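Protein disulfide-isomerase A4 (Rattus norvegicus, PDB 3EC3) catalyses the rearrangement of disulfide bonds in proteins of the endoplasmic reticulum, and is represented here by its noncatalytic b and b' domains. Local coordinates at residues 82-87 / 154-159; 115-120 / 161-166; 167-172 / 224-229; 193-198 / 212-217. The protein carries 1 engineered substitution. All coordinates share one frame; numbering follows the deposited sequence.

Overall arrangement
Contact 1 lies at the joint between the two thioredoxin-like domains, while contacts 2, 3 and 4 lie around the second one, b', whose sheet has the strand order 118-121, 170-175, 135-140, 196-200, 206-208. Contacts 1 and 2 share helix 149-163, and their centres are about 8 Å apart; Arg156 NE reaches Val118 O at 3.0 Å. Contact 2 meets contact 3, centre to centre about 11 Å, where Ala163 packs on Phe171. Contacts 3 and 4 use opposite ends of helix 216-227, with centres about 15 Å apart and no touch. Contact 4 also meets contact 1 through Trp155 and Val195. This fragment is noncatalytic, so all four concern domain architecture.

Contact 1: 82-87 / 154-159; sequences EKFQSK and FWRNKV
The Arg156 guanidinium lies flat against the backbone of 82-87: over one face sit Lys83 O, 3.1 Å above the plane, and Phe84 CA, both offset toward the rim, while Gln85 O lies at the edge, 8° out of plane. That edge position makes the hydrogen bond, Arg156 NH1 to Gln85 O at 3.1 Å with an N-H...O angle of 158°. Lys83 O is almost as near to Arg156 NH1, at 3.2 Å, but from above the plane, where the angle is too poor for a bond. Arg156 NE stands at the edge of the Phe84 ring, 4.3 Å from CD2, and Lys83 CG covers one face of that ring. The arginine spans the 9.2 Å between the CA atoms of Phe84 and Arg156 with a chain extended from CG to NE, its chi1 of -164° putting CG trans to the main-chain N. Further bonds fix the rotation of the buried group: NE to Val118 O and NH1 to Gln153 OE1. Gln153 NE2 also binds Lys83 O. Helix 149-163 of the b' domain is thus tied both to the loop between strands 75-79 and 93-96 of the b domain and to its own edge strand, 118-121.

Contact 2: 115-120 / 161-166; sequences LPLVGH and EVAKDF
The methyl of Ala163 meets two branched side chains, Leu117 and Val118, and the residues before and after it in 161-166 shape the helix end that presents it. Glu161 contributes its carbonyl: Lys164 NZ binds Glu161 O at 3.1 Å, in the carbonyl plane and on a lone pair, and the Glu161 carboxylate bonds Tyr88 OH through OE2. Val162 O accepts Asp165 N three residues on, a tighter turn than that of an alpha helix. At Ala163 the distances define the apolar contact: its CB is 3.6 Å from Leu117 CD2 and 3.6 Å from Val118 CG2. The latter branch lies beside the Val118 backbone N because CG1 takes the place anti to it (chi1 -178°). Ala163 opens a type I turn to Phe166, closed by Phe166 N to Ala163 O at 3.1 Å. Lys164 offers CA and CB to the other Leu117 branch, CD1, with 4.0 Å between CD1 and CB. Its CG stands between the backbone N and the carbonyl carbon (chi1 65°), and a bend at chi4 helps bring the ammonium back along its own segment, to the Glu161 carbonyl and to a salt bridge with Asp165 OD2 at 3.3 Å; it also makes a cation-pi contact with Tyr88. Asp165 has a second cationic partner in Arg220, and Phe166 packs on Val223 and Met224, both in helix 216-227. The contact packs the C-terminal part of helix 149-163 and the turn after it against Leu117 and Val118, where the chain enters edge strand 118-121, with Phe171 of the adjacent strand 170-175 also packed on Ala163.

Contact 3: 167-172 / 224-229; sequences PEYTFA and MAFKKG
Lys227 NZ is gripped by two oxygens of 167-172: it donates to Glu168 OE2 at 2.7 Å, within a salt bridge, and to Tyr169 OH at 3.0 Å. The carboxylate oxygen is met on its anti side, with the ammonium 24° out of the carboxylate plane. The lysine starts out extended, its chi1 of 180° taking CG and the chain beyond it alongside the phenol oxygen, with CG 3.5 Å from Tyr169 OH; CB, set by the backbone, is also 3.5 Å from Tyr169 OH. Bends at chi3 and chi4 then carry the ammonium on to the glutamate. Glu168 folds back over the tyrosine, its CG 3.5 Å above the centre of the Tyr169 ring. From the opposite side of that ring comes the edge of Phe226, in a T-shaped pair with centroids 5.5 Å apart and planes at 76°; the nearest atoms are Phe226 CE1 and Tyr169 CZ, at 3.9 Å. Tyr169 is thus enclosed between an aliphatic carbon and an aromatic edge, while its hydroxyl meets Lys227 in the last turn of helix 216-227, which closes in a Schellman motif at Gly229. The aromatic pair and the tyrosine's packing on Pro134 and Val223 supply the apolar part. Since Glu168 and Lys227 lie on the surface, solvent probably weakens their ionic attraction, but the two bonds and the stacked ring still define where the helix end meets the lead-in to strand 170-175.

Contact 4: 193-198 / 212-217; sequences GDVNAA and EEFDSD. Engineered in segment 193-198: Gly193 (natural residue Glu).
Val195 CG1 sits over the centre of the Phe214 ring, 3.6 Å from the centroid and only 12° off the ring normal, which meets the geometry of a CH-pi contact. Val195 CG1 is within 4.1 Å of all six ring carbons, slightly nearer Phe214 CG (3.6 Å) than Phe214 CZ (4.1 Å). Ala197 approaches differently: its CB lies at the edge near the ring plane, 4.1 Å from Phe214 CE2. The phenylalanine thus receives Val195 on a face and Ala197, in strand 196-200, at an edge. Its ring reaches these two residues because CG is anti to the backbone N (chi1 -165°), on a CB directed at 193-198. In the next shell Trp155 and Val138 touch both Val195 and Phe214, and Leu219 touches Phe214 and Ala197. Backbone bonds place the strand, Asn196 with Tyr139 and Ala197 with Met209. Just after the phenylalanine, Asp215 is the N-cap of helix 216-227, its OD1 accepting from Ala218 N, and Ser216 OG bonds Lys158 O. No hydrogen bond crosses between the segments, so this buried b' domain contact rests on dispersion and CH-pi attraction; the polar bonds named here lie around it rather than across it.

Contact 1: 82-87 / 154-159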
# COMPACT_ATOMS: atom_id res chain seq x y z
N GLU A 82 -4.91 -8.18 -5.61
CA GLU A 82 -6.33 -7.93 -5.82
C GLU A 82 -6.97 -7.36 -4.55
O GLU A 82 -7.84 -6.48 -4.63
CB GLU A 82 -7.09 -9.24 -6.14
CG GLU A 82 -6.87 -9.87 -7.53
CD GLU A 82 -8.09 -10.78 -8.02
OE1 GLU A 82 -9.02 -11.12 -7.24
OE2 GLU A 82 -8.13 -11.14 -9.23
N LYS A 83 -6.60 -7.90 -3.38
CA LYS A 83 -7.24 -7.42 -2.11
C LYS A 83 -7.00 -5.92 -1.84
O LYS A 83 -7.72 -5.31 -1.03
CB LYS A 83 -6.75 -8.31 -0.94
CG LYS A 83 -5.22 -8.22 -0.71
CD LYS A 83 -4.76 -8.92 0.62
CE LYS A 83 -5.03 -10.46 0.63
NZ LYS A 83 -4.22 -11.11 -0.49
N PHE A 84 -6.01 -5.32 -2.50
CA PHE A 84 -5.71 -3.87 -2.35
C PHE A 84 -6.06 -2.98 -3.52
O PHE A 84 -5.82 -1.74 -3.46
CB PHE A 84 -4.29 -3.59 -1.90
CG PHE A 84 -3.95 -4.29 -0.64
CD1 PHE A 84 -2.75 -4.99 -0.54
CD2 PHE A 84 -4.86 -4.30 0.44
CE1 PHE A 84 -2.45 -5.67 0.64
CE2 PHE A 84 -4.55 -4.99 1.60
CZ PHE A 84 -3.35 -5.66 1.68
N GLN A 85 -6.67 -3.57 -4.56
CA GLN A 85 -7.04 -2.76 -5.75
C GLN A 85 -8.30 -1.96 -5.42
O GLN A 85 -9.00 -2.29 -4.46
CB GLN A 85 -7.36 -3.72 -6.91
CG GLN A 85 -6.07 -4.36 -7.40
CD GLN A 85 -6.29 -5.50 -8.37
OE1 GLN A 85 -7.42 -5.86 -8.70
NE2 GLN A 85 -5.18 -6.10 -8.81
N SER A 86 -8.64 -0.95 -6.24
CA SER A 86 -9.89 -0.21 -6.01
C SER A 86 -10.34 0.43 -7.30
O SER A 86 -9.54 0.55 -8.25
CB SER A 86 -9.77 0.89 -4.94
OG SER A 86 -9.11 2.05 -5.49
N LYS A 87 -11.59 0.86 -7.32
CA LYS A 87 -12.12 1.59 -8.50
C LYS A 87 -11.38 2.89 -8.80
O LYS A 87 -11.52 3.45 -9.91
CB LYS A 87 -13.60 1.95 -8.28
CG LYS A 87 -14.40 0.88 -7.70
CD LYS A 87 -15.84 1.36 -7.40
CE LYS A 87 -15.92 2.40 -6.28
NZ LYS A 87 -17.33 2.40 -5.73
N PHE A 154 -15.95 -4.71 2.79
CA PHE A 154 -17.08 -3.81 3.09
C PHE A 154 -16.56 -2.56 3.80
O PHE A 154 -16.86 -1.42 3.40
CB PHE A 154 -18.14 -4.50 3.93
CG PHE A 154 -19.25 -3.55 4.38
CD1 PHE A 154 -19.22 -2.98 5.64
CD2 PHE A 154 -20.30 -3.23 3.51
CE1 PHE A 154 -20.27 -2.09 6.06
CE2 PHE A 154 -21.33 -2.35 3.90
CZ PHE A 154 -21.30 -1.77 5.18
N TRP A 155 -15.82 -2.77 4.87
CA TRP A 155 -15.29 -1.66 5.64
C TRP A 155 -14.16 -0.91 4.93
O TRP A 155 -14.07 0.33 5.01
CB TRP A 155 -14.81 -2.14 6.98
CG TRP A 155 -15.98 -2.60 7.83
CD1 TRP A 155 -16.26 -3.87 8.23
CD2 TRP A 155 -17.03 -1.77 8.33
NE1 TRP A 155 -17.42 -3.88 9.02
CE2 TRP A 155 -17.91 -2.60 9.07
CE3 TRP A 155 -17.30 -0.39 8.26
CZ2 TRP A 155 -19.02 -2.10 9.71
CZ3 TRP A 155 -18.43 0.10 8.91
CH2 TRP A 155 -19.28 -0.76 9.59
N ARG A 156 -13.26 -1.66 4.30
CA ARG A 156 -12.22 -1.03 3.50
C ARG A 156 -12.78 -0.07 2.45
O ARG A 156 -12.20 1.02 2.20
CB ARG A 156 -11.31 -2.13 2.85
CG ARG A 156 -9.96 -1.59 2.31
CD ARG A 156 -9.26 -2.76 1.51
NE ARG A 156 -8.51 -2.09 0.52
CZ ARG A 156 -8.71 -2.01 -0.76
NH1 ARG A 156 -9.60 -2.74 -1.50
NH2 ARG A 156 -7.85 -1.22 -1.33
N ASN A 157 -13.92 -0.45 1.84
CA ASN A 157 -14.56 0.36 0.86
C ASN A 157 -14.99 1.74 1.44
O ASN A 157 -14.89 2.74 0.78
CB ASN A 157 -15.77 -0.37 0.30
CG ASN A 157 -15.40 -1.45 -0.71
OD1 ASN A 157 -16.19 -2.35 -1.00
ND2 ASN A 157 -14.19 -1.35 -1.26
N LYS A 158 -15.43 1.78 2.70
CA LYS A 158 -15.82 3.07 3.33
C LYS A 158 -14.61 3.96 3.50
O LYS A 158 -14.70 5.21 3.36
CB LYS A 158 -16.42 2.79 4.70
CG LYS A 158 -17.80 2.08 4.60
CD LYS A 158 -18.39 1.97 6.02
CE LYS A 158 -19.88 1.70 6.08
NZ LYS A 158 -20.47 1.30 4.80
N VAL A 159 -13.48 3.32 3.82
CA VAL A 159 -12.21 4.05 3.97
C VAL A 159 -11.72 4.61 2.62
O VAL A 159 -11.31 5.78 2.52
CB VAL A 159 -11.12 3.18 4.64
CG1 VAL A 159 -9.85 4.07 4.97
CG2 VAL A 159 -11.69 2.54 5.91

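Contact 2: 115-120 / 161-166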
# COMPACT_ATOMS: atom_id res chain seq x y z
N LEU A 115 2.54 2.13 -2.11
CA LEU A 115 1.44 1.94 -1.20
C LEU A 115 0.12 2.04 -1.97
O LEU A 115 -0.04 2.95 -2.76
CB LEU A 115 1.41 2.99 -0.07
CG LEU A 115 2.30 2.86 1.17
CD1 LEU A 115 1.93 4.01 2.07
CD2 LEU A 115 2.12 1.53 1.87
N PRO A 116 -0.84 1.17 -1.64
CA PRO A 116 -2.16 1.41 -2.21
C PRO A 116 -2.87 2.58 -1.53
O PRO A 116 -2.45 3.05 -0.46
CB PRO A 116 -2.91 0.14 -1.91
CG PRO A 116 -2.30 -0.52 -0.81
CD PRO A 116 -0.81 -0.04 -0.80
N LEU A 117 -3.94 3.06 -2.16
CA LEU A 117 -4.77 4.08 -1.55
C LEU A 117 -5.22 3.66 -0.15
O LEU A 117 -5.16 4.46 0.78
CB LEU A 117 -6.05 4.23 -2.37
CG LEU A 117 -6.61 5.60 -2.67
CD1 LEU A 117 -8.07 5.58 -3.04
CD2 LEU A 117 -6.15 6.78 -1.73
N VAL A 118 -5.66 2.42 0.01
CA VAL A 118 -5.93 1.89 1.38
C VAL A 118 -5.37 0.48 1.53
O VAL A 118 -5.99 -0.50 1.08
CB VAL A 118 -7.42 1.91 1.78
CG1 VAL A 118 -7.59 1.38 3.24
CG2 VAL A 118 -7.99 3.31 1.73
N GLY A 119 -4.18 0.42 2.12
CA GLY A 119 -3.49 -0.84 2.37
C GLY A 119 -3.74 -1.33 3.77
O GLY A 119 -4.56 -0.76 4.50
N HIS A 120 -3.04 -2.40 4.14
CA HIS A 120 -3.21 -3.04 5.46
C HIS A 120 -1.93 -2.80 6.27
O HIS A 120 -0.87 -3.32 5.94
CB HIS A 120 -3.44 -4.56 5.31
CG HIS A 120 -3.62 -5.29 6.62
ND1 HIS A 120 -3.65 -6.67 6.69
CD2 HIS A 120 -3.78 -4.85 7.89
CE1 HIS A 120 -3.82 -7.05 7.95
NE2 HIS A 120 -3.93 -5.96 8.69
N GLU A 161 -13.43 5.48 0.03
CA GLU A 161 -14.25 6.67 -0.26
C GLU A 161 -13.71 8.00 0.30
O GLU A 161 -13.87 9.04 -0.34
CB GLU A 161 -15.71 6.43 0.13
CG GLU A 161 -16.35 5.32 -0.70
CD GLU A 161 -16.47 5.68 -2.18
OE1 GLU A 161 -16.92 6.80 -2.51
OE2 GLU A 161 -16.14 4.86 -3.04
N VAL A 162 -13.08 7.97 1.48
CA VAL A 162 -12.50 9.16 2.06
C VAL A 162 -11.07 9.35 1.55
O VAL A 162 -10.65 10.45 1.15
CB VAL A 162 -12.55 9.10 3.62
CG1 VAL A 162 -12.01 10.40 4.25
CG2 VAL A 162 -14.02 8.91 4.11
N ALA A 163 -10.31 8.26 1.57
CA ALA A 163 -8.92 8.29 1.12
C ALA A 163 -8.74 8.99 -0.21
O ALA A 163 -7.77 9.74 -0.39
CB ALA A 163 -8.32 6.82 1.10
N LYS A 164 -9.63 8.75 -1.17
CA LYS A 164 -9.42 9.29 -2.53
C LYS A 164 -9.51 10.81 -2.55
O LYS A 164 -9.04 11.44 -3.49
CB LYS A 164 -10.45 8.75 -3.51
CG LYS A 164 -11.85 9.19 -3.19
CD LYS A 164 -12.68 9.19 -4.47
CE LYS A 164 -14.16 9.03 -4.13
NZ LYS A 164 -14.56 10.07 -3.16
N ASP A 165 -10.13 11.36 -1.51
CA ASP A 165 -10.34 12.82 -1.42
C ASP A 165 -9.24 13.56 -0.68
O ASP A 165 -9.15 14.83 -0.74
CB ASP A 165 -11.68 13.10 -0.74
CG ASP A 165 -12.84 12.85 -1.67
OD1 ASP A 165 -12.63 12.85 -2.90
OD2 ASP A 165 -13.97 12.67 -1.16
N PHE A 166 -8.37 12.79 -0.01
CA PHE A 166 -7.27 13.35 0.77
C PHE A 166 -5.93 12.73 0.38
O PHE A 166 -5.30 12.05 1.21
CB PHE A 166 -7.52 13.19 2.27
CG PHE A 166 -8.76 13.94 2.76
CD1 PHE A 166 -10.02 13.33 2.78
CD2 PHE A 166 -8.65 15.25 3.20
CE1 PHE A 166 -11.16 14.04 3.22
CE2 PHE A 166 -9.78 15.98 3.66
CZ PHE A 166 -11.03 15.37 3.66

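Contact 3: 167-172 / 224-229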
# COMPACT_ATOMS: atom_id res chain seq x y z
N PRO A 167 -5.51 12.94 -0.87
CA PRO A 167 -4.27 12.31 -1.28
C PRO A 167 -3.07 12.77 -0.47
O PRO A 167 -2.01 12.15 -0.52
CB PRO A 167 -4.14 12.73 -2.75
CG PRO A 167 -4.92 14.05 -2.84
CD PRO A 167 -6.11 13.74 -1.98
N GLU A 168 -3.23 13.89 0.24
CA GLU A 168 -2.15 14.45 1.05
C GLU A 168 -1.89 13.66 2.35
O GLU A 168 -0.84 13.87 3.02
CB GLU A 168 -2.48 15.90 1.39
CG GLU A 168 -3.72 16.05 2.29
CD GLU A 168 -5.01 16.29 1.50
OE1 GLU A 168 -5.08 15.91 0.31
OE2 GLU A 168 -5.94 16.90 2.07
N TYR A 169 -2.82 12.75 2.70
CA TYR A 169 -2.62 11.86 3.86
C TYR A 169 -2.57 10.41 3.38
O TYR A 169 -3.16 10.09 2.35
CB TYR A 169 -3.79 12.01 4.86
CG TYR A 169 -4.05 13.45 5.25
CD1 TYR A 169 -2.98 14.34 5.49
CD2 TYR A 169 -5.36 13.93 5.40
CE1 TYR A 169 -3.20 15.69 5.86
CE2 TYR A 169 -5.59 15.28 5.78
CZ TYR A 169 -4.53 16.14 6.00
OH TYR A 169 -4.78 17.45 6.36
N THR A 170 -1.88 9.57 4.14
CA THR A 170 -1.84 8.09 3.90
C THR A 170 -2.97 7.48 4.76
O THR A 170 -3.18 7.91 5.89
CB THR A 170 -0.49 7.53 4.31
OG1 THR A 170 0.56 8.30 3.66
CG2 THR A 170 -0.38 6.04 3.97
N PHE A 171 -3.73 6.53 4.19
CA PHE A 171 -4.83 5.87 4.93
C PHE A 171 -4.49 4.39 4.94
O PHE A 171 -3.89 3.86 3.97
CB PHE A 171 -6.15 6.03 4.21
CG PHE A 171 -6.76 7.44 4.25
CD1 PHE A 171 -6.20 8.50 3.56
CD2 PHE A 171 -7.95 7.66 4.94
CE1 PHE A 171 -6.79 9.78 3.59
CE2 PHE A 171 -8.55 8.94 4.98
CZ PHE A 171 -7.97 10.00 4.30
N ALA A 172 -4.84 3.72 6.04
CA ALA A 172 -4.62 2.27 6.13
C ALA A 172 -5.70 1.67 7.01
O ALA A 172 -6.23 2.37 7.92
CB ALA A 172 -3.24 1.97 6.72
N MSE A 224 -11.30 16.00 8.18
CA MSE A 224 -11.49 17.44 7.93
C MSE A 224 -11.19 18.24 9.20
O MSE A 224 -10.49 19.27 9.15
CB MSE A 224 -12.91 17.74 7.43
CG MSE A 224 -13.07 17.73 5.91
SE MSE A 224 -11.92 19.10 5.07
CE MSE A 224 -12.31 18.81 3.14
N ALA A 225 -11.68 17.75 10.34
CA ALA A 225 -11.47 18.47 11.61
C ALA A 225 -9.98 18.48 11.95
O ALA A 225 -9.44 19.51 12.43
CB ALA A 225 -12.30 17.86 12.73
N PHE A 226 -9.31 17.36 11.66
CA PHE A 226 -7.86 17.26 11.78
C PHE A 226 -7.14 18.30 10.93
O PHE A 226 -6.27 19.00 11.42
CB PHE A 226 -7.35 15.87 11.39
CG PHE A 226 -5.83 15.81 11.22
CD1 PHE A 226 -5.25 15.84 9.95
CD2 PHE A 226 -5.00 15.77 12.34
CE1 PHE A 226 -3.87 15.79 9.81
CE2 PHE A 226 -3.60 15.75 12.21
CZ PHE A 226 -3.03 15.76 10.95
N LYS A 227 -7.52 18.37 9.65
CA LYS A 227 -6.92 19.27 8.66
C LYS A 227 -7.01 20.70 9.11
O LYS A 227 -6.06 21.50 8.96
CB LYS A 227 -7.68 19.13 7.35
CG LYS A 227 -7.17 20.01 6.20
CD LYS A 227 -8.04 19.73 4.98
CE LYS A 227 -7.24 19.34 3.75
NZ LYS A 227 -5.87 18.77 3.95
N LYS A 228 -8.19 21.03 9.65
CA LYS A 228 -8.54 22.38 10.07
C LYS A 228 -8.01 22.72 11.46
O LYS A 228 -8.23 23.83 11.96
CB LYS A 228 -10.05 22.54 10.03
CG LYS A 228 -10.62 22.76 8.63
CD LYS A 228 -12.12 23.04 8.70
CE LYS A 228 -12.88 22.28 7.61
NZ LYS A 228 -14.21 21.76 8.09
N GLY A 229 -7.29 21.77 12.08
CA GLY A 229 -6.70 21.96 13.40
C GLY A 229 -7.72 22.03 14.52
O GLY A 229 -7.50 22.74 15.50

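Contact 4: 193-198 / 212-217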
# COMPACT_ATOMS: atom_id res chain seq x y z
N GLY A 193 -18.28 0.31 19.51
CA GLY A 193 -18.34 0.25 18.04
C GLY A 193 -17.34 -0.74 17.47
O GLY A 193 -16.24 -0.86 17.97
N ASP A 194 -17.75 -1.44 16.42
CA ASP A 194 -16.88 -2.43 15.76
C ASP A 194 -15.74 -1.83 14.96
O ASP A 194 -14.80 -2.56 14.61
CB ASP A 194 -17.70 -3.34 14.85
CG ASP A 194 -18.57 -4.28 15.62
OD1 ASP A 194 -18.85 -3.96 16.79
OD2 ASP A 194 -18.97 -5.33 15.07
N VAL A 195 -15.81 -0.54 14.66
CA VAL A 195 -14.81 0.13 13.82
C VAL A 195 -14.42 1.45 14.44
O VAL A 195 -15.28 2.21 14.84
CB VAL A 195 -15.35 0.38 12.38
CG1 VAL A 195 -14.24 0.93 11.50
CG2 VAL A 195 -15.92 -0.92 11.77
N ASN A 196 -13.13 1.72 14.52
CA ASN A 196 -12.63 2.95 15.16
C ASN A 196 -11.55 3.58 14.32
O ASN A 196 -11.01 2.92 13.42
CB ASN A 196 -12.08 2.60 16.54
CG ASN A 196 -13.18 2.32 17.54
OD1 ASN A 196 -13.83 3.24 18.02
ND2 ASN A 196 -13.40 1.04 17.84
N ALA A 197 -11.24 4.86 14.56
CA ALA A 197 -10.26 5.55 13.70
C ALA A 197 -9.37 6.50 14.48
O ALA A 197 -9.81 7.10 15.47
CB ALA A 197 -10.96 6.28 12.55
N ALA A 198 -8.12 6.61 14.04
CA ALA A 198 -7.17 7.56 14.60
C ALA A 198 -6.34 8.24 13.50
O ALA A 198 -6.24 7.75 12.36
CB ALA A 198 -6.27 6.87 15.65
N GLU A 212 -18.55 6.51 16.99
CA GLU A 212 -19.84 6.78 16.37
C GLU A 212 -20.09 5.62 15.44
O GLU A 212 -19.13 4.93 15.06
CB GLU A 212 -19.73 8.06 15.54
CG GLU A 212 -21.04 8.56 14.96
CD GLU A 212 -20.83 9.35 13.69
OE1 GLU A 212 -21.36 8.91 12.64
OE2 GLU A 212 -20.11 10.38 13.73
N GLU A 213 -21.34 5.39 15.04
CA GLU A 213 -21.59 4.40 13.99
C GLU A 213 -20.75 4.79 12.75
O GLU A 213 -20.83 5.91 12.22
CB GLU A 213 -23.09 4.18 13.72
CG GLU A 213 -23.69 3.07 14.64
CD GLU A 213 -25.23 3.06 14.72
OE1 GLU A 213 -25.86 2.16 14.10
OE2 GLU A 213 -25.82 3.91 15.44
N PHE A 214 -19.87 3.88 12.35
CA PHE A 214 -18.85 4.20 11.39
C PHE A 214 -19.40 4.22 9.98
O PHE A 214 -20.02 3.25 9.51
CB PHE A 214 -17.69 3.21 11.49
CG PHE A 214 -16.46 3.66 10.79
CD1 PHE A 214 -16.22 3.27 9.47
CD2 PHE A 214 -15.55 4.47 11.44
CE1 PHE A 214 -15.08 3.70 8.82
CE2 PHE A 214 -14.40 4.90 10.79
CZ PHE A 214 -14.17 4.52 9.48
N ASP A 215 -19.18 5.34 9.31
CA ASP A 215 -19.42 5.43 7.88
C ASP A 215 -18.42 6.43 7.31
O ASP A 215 -17.66 7.06 8.08
CB ASP A 215 -20.90 5.79 7.54
CG ASP A 215 -21.37 7.13 8.13
OD1 ASP A 215 -20.58 8.03 8.50
OD2 ASP A 215 -22.60 7.29 8.20
N SER A 216 -18.40 6.54 5.98
CA SER A 216 -17.51 7.48 5.29
C SER A 216 -17.63 8.94 5.74
O SER A 216 -16.62 9.61 5.93
CB SER A 216 -17.68 7.36 3.79
OG SER A 216 -17.12 6.11 3.43
N ASP A 217 -18.87 9.39 5.91
CA ASP A 217 -19.16 10.75 6.41
C ASP A 217 -18.47 11.07 7.73
O ASP A 217 -17.81 12.11 7.85
CB ASP A 217 -20.66 10.94 6.55
CG ASP A 217 -21.36 11.04 5.22
OD1 ASP A 217 -20.70 11.40 4.22
OD2 ASP A 217 -22.58 10.74 5.16